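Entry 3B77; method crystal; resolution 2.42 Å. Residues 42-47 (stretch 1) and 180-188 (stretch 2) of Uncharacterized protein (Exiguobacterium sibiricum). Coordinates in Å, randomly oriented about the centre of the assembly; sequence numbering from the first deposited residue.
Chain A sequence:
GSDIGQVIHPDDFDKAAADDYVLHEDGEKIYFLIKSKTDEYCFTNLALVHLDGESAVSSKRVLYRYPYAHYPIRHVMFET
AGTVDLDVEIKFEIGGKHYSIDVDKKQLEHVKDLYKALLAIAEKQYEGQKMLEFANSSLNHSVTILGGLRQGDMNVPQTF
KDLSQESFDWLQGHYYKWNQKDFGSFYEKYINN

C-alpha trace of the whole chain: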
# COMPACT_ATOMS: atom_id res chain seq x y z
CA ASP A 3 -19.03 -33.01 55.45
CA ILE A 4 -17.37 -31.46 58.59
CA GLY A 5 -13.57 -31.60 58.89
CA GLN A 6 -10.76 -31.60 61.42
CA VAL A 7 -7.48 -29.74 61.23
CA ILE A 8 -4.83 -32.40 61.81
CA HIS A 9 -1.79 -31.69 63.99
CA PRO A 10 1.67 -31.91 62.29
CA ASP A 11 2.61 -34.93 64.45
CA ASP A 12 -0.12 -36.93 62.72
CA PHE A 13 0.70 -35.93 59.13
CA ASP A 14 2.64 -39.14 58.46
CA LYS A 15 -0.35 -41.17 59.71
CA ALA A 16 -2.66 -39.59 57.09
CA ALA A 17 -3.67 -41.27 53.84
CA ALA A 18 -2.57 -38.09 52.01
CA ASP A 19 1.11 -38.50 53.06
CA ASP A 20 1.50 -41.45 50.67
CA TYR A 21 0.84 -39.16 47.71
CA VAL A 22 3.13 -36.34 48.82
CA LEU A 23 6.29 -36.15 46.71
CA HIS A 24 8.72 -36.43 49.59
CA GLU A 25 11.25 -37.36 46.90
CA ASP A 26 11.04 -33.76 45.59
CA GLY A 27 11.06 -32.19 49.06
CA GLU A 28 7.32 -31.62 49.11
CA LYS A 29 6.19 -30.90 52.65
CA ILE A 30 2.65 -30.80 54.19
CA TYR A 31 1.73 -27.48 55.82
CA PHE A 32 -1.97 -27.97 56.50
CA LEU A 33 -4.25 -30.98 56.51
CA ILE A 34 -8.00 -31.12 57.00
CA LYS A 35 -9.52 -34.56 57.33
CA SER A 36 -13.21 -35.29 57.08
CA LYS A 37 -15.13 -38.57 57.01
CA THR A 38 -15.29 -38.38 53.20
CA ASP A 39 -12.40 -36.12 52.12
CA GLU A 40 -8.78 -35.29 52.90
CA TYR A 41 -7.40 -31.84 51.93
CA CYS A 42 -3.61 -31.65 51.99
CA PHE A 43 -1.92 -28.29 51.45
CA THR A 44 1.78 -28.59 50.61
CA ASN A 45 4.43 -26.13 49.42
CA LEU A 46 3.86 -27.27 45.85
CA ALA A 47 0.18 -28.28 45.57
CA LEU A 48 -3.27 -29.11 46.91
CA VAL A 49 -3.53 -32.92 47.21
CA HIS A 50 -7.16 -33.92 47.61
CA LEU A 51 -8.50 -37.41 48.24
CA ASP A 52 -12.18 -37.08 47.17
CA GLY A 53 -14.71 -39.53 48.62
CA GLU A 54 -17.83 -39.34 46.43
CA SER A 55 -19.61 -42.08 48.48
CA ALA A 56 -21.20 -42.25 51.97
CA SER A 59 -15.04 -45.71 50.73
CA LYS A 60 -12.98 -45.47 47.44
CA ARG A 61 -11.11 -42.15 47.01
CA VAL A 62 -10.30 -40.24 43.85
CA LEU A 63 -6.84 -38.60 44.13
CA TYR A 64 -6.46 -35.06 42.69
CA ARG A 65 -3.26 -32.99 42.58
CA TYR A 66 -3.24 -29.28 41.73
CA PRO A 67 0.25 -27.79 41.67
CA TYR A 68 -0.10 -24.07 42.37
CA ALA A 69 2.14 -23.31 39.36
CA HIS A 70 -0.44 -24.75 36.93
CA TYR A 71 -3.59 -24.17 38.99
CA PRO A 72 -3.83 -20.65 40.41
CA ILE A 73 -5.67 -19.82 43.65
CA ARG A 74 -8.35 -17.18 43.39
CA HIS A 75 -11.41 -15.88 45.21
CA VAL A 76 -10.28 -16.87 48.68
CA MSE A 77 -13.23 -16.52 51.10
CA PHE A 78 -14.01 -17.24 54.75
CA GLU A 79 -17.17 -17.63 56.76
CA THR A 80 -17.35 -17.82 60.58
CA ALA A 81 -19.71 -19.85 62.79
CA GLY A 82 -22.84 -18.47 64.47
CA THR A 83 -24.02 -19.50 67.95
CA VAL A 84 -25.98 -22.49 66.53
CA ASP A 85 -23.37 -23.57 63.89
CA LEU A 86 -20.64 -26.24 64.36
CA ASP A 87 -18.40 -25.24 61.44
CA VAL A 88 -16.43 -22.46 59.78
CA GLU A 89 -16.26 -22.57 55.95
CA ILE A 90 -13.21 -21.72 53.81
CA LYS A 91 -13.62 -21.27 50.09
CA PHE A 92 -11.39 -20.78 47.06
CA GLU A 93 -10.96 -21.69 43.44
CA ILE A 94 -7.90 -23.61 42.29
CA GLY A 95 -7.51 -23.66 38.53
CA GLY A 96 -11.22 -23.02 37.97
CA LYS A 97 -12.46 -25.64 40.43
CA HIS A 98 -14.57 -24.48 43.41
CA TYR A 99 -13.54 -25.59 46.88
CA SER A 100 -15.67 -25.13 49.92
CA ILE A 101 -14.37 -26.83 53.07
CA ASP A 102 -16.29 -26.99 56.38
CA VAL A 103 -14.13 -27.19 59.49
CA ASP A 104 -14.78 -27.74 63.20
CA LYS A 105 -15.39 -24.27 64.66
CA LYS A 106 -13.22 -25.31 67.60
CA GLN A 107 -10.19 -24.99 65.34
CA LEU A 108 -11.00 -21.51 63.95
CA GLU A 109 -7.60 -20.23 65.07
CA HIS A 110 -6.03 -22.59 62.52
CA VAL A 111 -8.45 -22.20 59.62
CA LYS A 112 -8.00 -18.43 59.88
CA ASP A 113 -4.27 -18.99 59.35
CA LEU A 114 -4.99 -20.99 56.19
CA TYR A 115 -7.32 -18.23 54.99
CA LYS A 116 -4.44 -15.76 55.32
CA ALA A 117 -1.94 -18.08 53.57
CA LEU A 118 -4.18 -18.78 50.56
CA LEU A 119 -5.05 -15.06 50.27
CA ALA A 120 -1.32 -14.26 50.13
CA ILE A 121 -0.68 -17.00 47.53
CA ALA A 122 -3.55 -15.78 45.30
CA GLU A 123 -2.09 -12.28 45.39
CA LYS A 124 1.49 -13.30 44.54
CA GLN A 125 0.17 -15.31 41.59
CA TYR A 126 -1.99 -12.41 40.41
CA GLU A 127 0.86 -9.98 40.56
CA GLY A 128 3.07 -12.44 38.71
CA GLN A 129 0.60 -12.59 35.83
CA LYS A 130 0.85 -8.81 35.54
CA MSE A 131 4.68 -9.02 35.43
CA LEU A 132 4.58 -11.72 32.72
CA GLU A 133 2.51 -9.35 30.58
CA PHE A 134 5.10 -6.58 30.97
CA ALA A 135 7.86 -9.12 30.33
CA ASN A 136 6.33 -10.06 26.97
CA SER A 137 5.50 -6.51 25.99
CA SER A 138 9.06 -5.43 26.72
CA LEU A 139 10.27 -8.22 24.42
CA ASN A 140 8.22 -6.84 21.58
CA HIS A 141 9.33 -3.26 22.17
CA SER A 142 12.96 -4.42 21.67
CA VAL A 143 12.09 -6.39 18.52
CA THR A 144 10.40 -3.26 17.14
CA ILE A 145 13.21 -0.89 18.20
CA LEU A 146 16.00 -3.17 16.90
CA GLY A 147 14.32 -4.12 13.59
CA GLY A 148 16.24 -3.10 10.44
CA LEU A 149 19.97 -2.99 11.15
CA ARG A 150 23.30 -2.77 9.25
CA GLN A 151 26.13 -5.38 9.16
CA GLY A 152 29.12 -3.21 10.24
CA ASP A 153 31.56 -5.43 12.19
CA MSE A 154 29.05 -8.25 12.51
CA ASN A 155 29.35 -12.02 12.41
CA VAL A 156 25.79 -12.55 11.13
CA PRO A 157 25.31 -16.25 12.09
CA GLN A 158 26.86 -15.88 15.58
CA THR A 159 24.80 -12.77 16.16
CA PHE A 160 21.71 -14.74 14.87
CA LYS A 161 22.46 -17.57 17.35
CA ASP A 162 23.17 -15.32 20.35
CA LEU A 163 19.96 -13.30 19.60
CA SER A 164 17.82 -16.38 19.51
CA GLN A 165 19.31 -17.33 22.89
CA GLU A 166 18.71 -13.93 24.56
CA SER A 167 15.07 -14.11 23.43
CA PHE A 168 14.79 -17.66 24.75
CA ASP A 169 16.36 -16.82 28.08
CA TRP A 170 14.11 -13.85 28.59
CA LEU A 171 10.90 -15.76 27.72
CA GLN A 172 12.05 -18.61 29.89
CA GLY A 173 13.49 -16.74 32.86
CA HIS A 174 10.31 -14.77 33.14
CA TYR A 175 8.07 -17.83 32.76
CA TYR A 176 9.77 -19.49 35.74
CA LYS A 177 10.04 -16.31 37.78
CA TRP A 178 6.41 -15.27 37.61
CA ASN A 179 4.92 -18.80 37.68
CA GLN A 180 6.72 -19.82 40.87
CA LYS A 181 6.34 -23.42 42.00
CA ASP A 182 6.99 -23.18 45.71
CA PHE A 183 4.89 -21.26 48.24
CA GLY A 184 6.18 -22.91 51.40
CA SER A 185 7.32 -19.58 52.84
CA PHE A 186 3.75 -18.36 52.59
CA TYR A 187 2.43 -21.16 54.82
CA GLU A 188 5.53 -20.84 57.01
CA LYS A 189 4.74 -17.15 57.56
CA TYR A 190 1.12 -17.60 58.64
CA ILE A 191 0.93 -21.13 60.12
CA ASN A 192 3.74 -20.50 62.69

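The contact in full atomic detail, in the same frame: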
# COMPACT_ATOMS: atom_id res chain seq x y z
N CYS A 42 -5.00 -31.76 51.59
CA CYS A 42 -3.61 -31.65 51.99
C CYS A 42 -2.96 -30.51 51.27
O CYS A 42 -2.87 -30.54 50.06
CB CYS A 42 -2.92 -32.96 51.63
SG CYS A 42 -1.24 -33.14 52.09
N PHE A 43 -2.56 -29.48 52.01
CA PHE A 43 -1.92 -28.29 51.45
C PHE A 43 -0.42 -28.36 51.66
O PHE A 43 0.04 -28.29 52.78
CB PHE A 43 -2.46 -27.02 52.10
CG PHE A 43 -3.93 -26.78 51.86
CD1 PHE A 43 -4.88 -27.38 52.68
CD2 PHE A 43 -4.35 -25.97 50.84
CE1 PHE A 43 -6.24 -27.16 52.47
CE2 PHE A 43 -5.67 -25.73 50.62
CZ PHE A 43 -6.63 -26.32 51.44
N THR A 44 0.32 -28.50 50.56
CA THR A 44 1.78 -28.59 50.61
C THR A 44 2.37 -27.32 50.00
O THR A 44 1.63 -26.43 49.54
CB THR A 44 2.33 -29.80 49.79
OG1 THR A 44 2.38 -29.47 48.40
CG2 THR A 44 1.48 -31.05 49.99
N ASN A 45 3.71 -27.24 50.02
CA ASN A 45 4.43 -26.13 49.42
C ASN A 45 4.27 -26.07 47.91
O ASN A 45 4.38 -25.01 47.33
CB ASN A 45 5.92 -26.15 49.78
CG ASN A 45 6.57 -27.45 49.43
OD1 ASN A 45 6.00 -28.51 49.61
ND2 ASN A 45 7.78 -27.37 48.94
N LEU A 46 3.98 -27.20 47.29
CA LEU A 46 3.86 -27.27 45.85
C LEU A 46 2.44 -27.38 45.32
O LEU A 46 2.20 -26.97 44.18
CB LEU A 46 4.64 -28.46 45.32
CG LEU A 46 6.10 -28.60 45.74
CD1 LEU A 46 6.60 -30.00 45.35
CD2 LEU A 46 7.04 -27.48 45.20
N ALA A 47 1.52 -27.95 46.10
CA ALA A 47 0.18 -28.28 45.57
C ALA A 47 -0.87 -28.53 46.64
O ALA A 47 -0.54 -28.65 47.84
CB ALA A 47 0.25 -29.53 44.70
N GLN A 180 5.94 -19.09 39.87
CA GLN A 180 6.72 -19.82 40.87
C GLN A 180 6.03 -21.12 41.32
O GLN A 180 4.80 -21.24 41.34
CB GLN A 180 7.13 -18.92 42.02
CG GLN A 180 6.17 -18.72 43.15
CD GLN A 180 6.72 -17.70 44.21
OE1 GLN A 180 7.20 -16.60 43.85
NE2 GLN A 180 6.65 -18.07 45.49
N LYS A 181 6.85 -22.10 41.64
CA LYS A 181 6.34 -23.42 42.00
C LYS A 181 6.06 -23.58 43.49
O LYS A 181 5.06 -24.18 43.88
CB LYS A 181 7.34 -24.50 41.52
CG LYS A 181 7.14 -24.83 40.05
CD LYS A 181 8.34 -25.47 39.38
CE LYS A 181 7.89 -26.22 38.09
NZ LYS A 181 6.71 -25.58 37.36
N ASP A 182 6.95 -23.00 44.28
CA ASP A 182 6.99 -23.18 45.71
C ASP A 182 6.46 -21.96 46.50
O ASP A 182 6.90 -20.83 46.32
CB ASP A 182 8.44 -23.47 46.10
CG ASP A 182 8.57 -24.12 47.42
OD1 ASP A 182 7.74 -23.88 48.31
OD2 ASP A 182 9.51 -24.88 47.57
N PHE A 183 5.55 -22.25 47.42
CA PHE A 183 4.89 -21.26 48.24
C PHE A 183 4.96 -21.71 49.69
O PHE A 183 4.08 -21.37 50.50
CB PHE A 183 3.43 -21.13 47.80
CG PHE A 183 3.25 -20.40 46.48
CD1 PHE A 183 3.20 -19.02 46.45
CD2 PHE A 183 3.12 -21.09 45.29
CE1 PHE A 183 3.06 -18.36 45.27
CE2 PHE A 183 2.94 -20.42 44.10
CZ PHE A 183 2.91 -19.06 44.09
N GLY A 184 6.00 -22.46 50.03
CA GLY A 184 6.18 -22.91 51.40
C GLY A 184 6.29 -21.74 52.37
O GLY A 184 5.67 -21.74 53.43
N SER A 185 7.06 -20.73 51.98
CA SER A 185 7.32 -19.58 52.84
C SER A 185 6.04 -18.85 53.18
O SER A 185 5.93 -18.22 54.22
CB SER A 185 8.32 -18.64 52.20
OG SER A 185 7.93 -18.28 50.89
N PHE A 186 5.05 -18.96 52.31
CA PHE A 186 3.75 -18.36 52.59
C PHE A 186 2.98 -19.09 53.70
O PHE A 186 2.32 -18.45 54.50
CB PHE A 186 2.92 -18.27 51.31
CG PHE A 186 3.45 -17.29 50.33
CD1 PHE A 186 4.54 -17.60 49.56
CD2 PHE A 186 2.88 -16.05 50.19
CE1 PHE A 186 5.03 -16.68 48.66
CE2 PHE A 186 3.38 -15.15 49.30
CZ PHE A 186 4.45 -15.46 48.54
N TYR A 187 3.04 -20.41 53.73
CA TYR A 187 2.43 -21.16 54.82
C TYR A 187 3.28 -21.01 56.07
O TYR A 187 2.77 -20.90 57.17
CB TYR A 187 2.32 -22.63 54.47
CG TYR A 187 1.31 -22.94 53.40
CD1 TYR A 187 -0.04 -22.84 53.66
CD2 TYR A 187 1.70 -23.34 52.14
CE1 TYR A 187 -0.99 -23.11 52.71
CE2 TYR A 187 0.75 -23.63 51.16
CZ TYR A 187 -0.60 -23.50 51.45
OH TYR A 187 -1.59 -23.76 50.49
N GLU A 188 4.60 -21.01 55.90
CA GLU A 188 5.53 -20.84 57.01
C GLU A 188 5.25 -19.54 57.74
O GLU A 188 5.28 -19.50 58.95
CB GLU A 188 6.97 -20.84 56.47
CG GLU A 188 7.99 -21.56 57.33
CD GLU A 188 9.08 -22.27 56.49
OE1 GLU A 188 9.33 -21.88 55.31
OE2 GLU A 188 9.66 -23.25 57.00
O HOH W 1 3.50 -25.65 42.22

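The contact joins the end of a β-strand, residues 42-44, and the turn that follows it to the loop and first helical turn at residues 180-188. Although the touching partners are at least 135 positions apart in sequence, the backbones come close: the CA atoms of N45 and G184 lie 4.2 Å apart.

The central link is between main chains. F183 N donates to N45 O across 3.0 Å, with an angle of 162° at the hydrogen, so the bond is of ordinary length and nearly straight. F183 occupies the N-cap position, just before the helix, and its amide finds an acceptor in the other stretch. The same carbonyl oxygen also receives a CA-H...O contact from D182, with D182 CA 3.6 Å from N45 O.

D182 serves both stretches through its carboxylate. Within its own stretch, D182 OD1 accepts from G184 N at 2.8 Å, satisfying an amide at the start of the helix, where the preceding turn supplies no carbonyl. The other oxygen, D182 OD2, accepts a weak hydrogen bond from N45 ND2 at 3.3 Å. Asparagine suits this position because its amide group can donate and accept at once: while ND2 reaches D182, N45 OD1 is satisfied elsewhere in the structure. The lack of a side chain at G184 also matters, since N45 CB packs 3.6 Å from G184 CA, and an ideally placed CB on G184 would sit only 3.3 Å from N45 CB, which is tight.

The turn after the strand is held from within. T44 points its CA-to-CB bond away from the other stretch, and T44 OG1 accepts from both L46 N, at 3.0 Å, and A47 N, at 2.9 Å; T44 N in turn donates to A47 O at 2.9 Å. A threonine hydroxyl, close to the main chain, is well suited to gathering these neighbouring amides. At the turn itself, one water bridges the stretches by donating to L46 O and K181 O, each 2.7 Å from the water oxygen, and so gives two carbonyl oxygens, which as acceptors cannot pair directly, a shared donor.

Y187, one helical turn beyond F183, points toward the strand and makes its contacts with F43 and T44. F43 CB lies 4.0 Å from Y187 CZ, an apolar approach, while T44 O comes within 3.4 Å of Y187 CE2. Tyrosine combines a broad ring for such packing with a polar tip: Y187 OH lies 3.6 Å from F43 CD2, a van der Waals contact, and finds its hydrogen-bonding partner elsewhere in the structure.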